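Local coordinates for colicin-m immunity protein (Escherichia coli, PDB 4AEQ) that protects cells that carry the colicin M plasmid against colicin M, and forms a domain-swapped dimer, at the interface of chains A and B. Numbering follows the deposited sequence. Chains: chain A/B, Colicin-m immunity protein.

The interface of chains A and B. Residues chain A 90, 92; chain B 90, 92.
A:Tyr92 and B:Tyr92 each hold CG between the backbone N and the carbonyl carbon (chi1 77°), a rotamer that sends both phenol rings across the dimer axis so that one lies over a face of the other. The ring centroids are 3.6 Å apart and the planes differ by 17°, which identifies a stack. The long axes of the rings cross obliquely, and each phenol hydroxyl is carried past the partner's ring toward the partner's Glu90, alike on both sides. Overlap is displaced toward the rim: CD1 of B:Tyr92 stands 3.4 Å above the ring plane of A:Tyr92, and the twin contact has the same height. The small tilt makes a shallow wedge, tight where A:Tyr92 CE1 meets B:Tyr92 CE1 at 3.2 Å and wider where A:Tyr92 CD2 and B:Tyr92 CD2 are 4.0 Å apart.

Beside this pair, A:Glu90 and B:Glu90 approach from opposite directions, each bent at chi2. Their contact is between methylene and carboxylate: CG of A:Glu90 lies 3.7 Å from OE2 of B:Glu90, with the reciprocal pair generated by symmetry. The carboxylate planes are turned 48° from each other, and the two OE2 atoms of A:Glu90 and B:Glu90 remain 4.5 Å apart. Such closeness would be expected to favour protonation of one carboxylate, if nothing nearby compensates; the coordinates do not show the protonation state. Within one chain, CB of A:Glu90 sits in the plane of the A:Tyr92 ring at its edge, 3.4 Å from CD1, so the aliphatic base of the glutamate flanks the stacked ring.

The patch is part of a larger two-fold interface in the C-terminal part of the immunity protein, which holds the YebF/Cmi family region. A:Glu90 and B:Glu90 lie in the loops between strands 79-87 and 92-96, and A:Tyr92 and B:Tyr92 begin the last strands. The stack contributes to the contact between the two sheets close to the two-fold axis, in an assembly whose long helices 17-42 cross between the two halves.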
loop_
_atom_site.group_PDB
_atom_site.type_symbol
_atom_site.label_atom_id
_atom_site.label_comp_id
_atom_site.label_asym_id
_atom_site.label_seq_id
_atom_site.Cartn_x
_atom_site.Cartn_y
_atom_site.Cartn_z
ATOM N N GLU A 90 -5.066 11.090 -3.726
ATOM C CA GLU A 90 -4.484 10.573 -2.491
ATOM C C GLU A 90 -3.036 10.132 -2.682
ATOM O O GLU A 90 -2.284 10.006 -1.718
ATOM C CB GLU A 90 -5.320 9.417 -1.941
ATOM C CG GLU A 90 -6.706 9.821 -1.465
ATOM C CD GLU A 90 -7.814 9.253 -2.335
ATOM O OE1 GLU A 90 -8.019 9.771 -3.455
ATOM O OE2 GLU A 90 -8.478 8.289 -1.896
ATOM N N TYR A 92 -1.821 7.167 -3.850
ATOM C CA TYR A 92 -1.492 5.782 -3.541
ATOM C C TYR A 92 -2.142 4.823 -4.526
ATOM O O TYR A 92 -3.111 5.170 -5.204
ATOM C CB TYR A 92 -1.883 5.420 -2.107
ATOM C CG TYR A 92 -3.359 5.168 -1.896
ATOM C CD1 TYR A 92 -4.235 6.218 -1.675
ATOM C CD2 TYR A 92 -3.869 3.879 -1.897
ATOM C CE1 TYR A 92 -5.577 5.994 -1.472
ATOM C CE2 TYR A 92 -5.213 3.642 -1.695
ATOM C CZ TYR A 92 -6.062 4.706 -1.483
ATOM O OH TYR A 92 -7.406 4.496 -1.280
ATOM N N GLU B 90 -10.297 6.327 4.060
ATOM C CA GLU B 90 -9.880 5.712 2.804
ATOM C C GLU B 90 -9.620 4.216 2.958
ATOM O O GLU B 90 -9.607 3.476 1.977
ATOM C CB GLU B 90 -8.639 6.409 2.245
ATOM C CG GLU B 90 -8.876 7.845 1.804
ATOM C CD GLU B 90 -8.158 8.854 2.683
ATOM O OE1 GLU B 90 -8.624 9.098 3.817
ATOM O OE2 GLU B 90 -7.126 9.402 2.236
ATOM N N TYR B 92 -6.809 2.616 4.037
ATOM C CA TYR B 92 -5.481 2.124 3.692
ATOM C C TYR B 92 -4.431 2.628 4.669
ATOM O O TYR B 92 -4.640 3.618 5.373
ATOM C CB TYR B 92 -5.101 2.498 2.259
ATOM C CG TYR B 92 -4.670 3.935 2.071
ATOM C CD1 TYR B 92 -5.606 4.940 1.889
ATOM C CD2 TYR B 92 -3.328 4.280 2.054
ATOM C CE1 TYR B 92 -5.221 6.247 1.707
ATOM C CE2 TYR B 92 -2.929 5.588 1.872
ATOM C CZ TYR B 92 -3.882 6.568 1.699
ATOM O OH TYR B 92 -3.510 7.879 1.517
#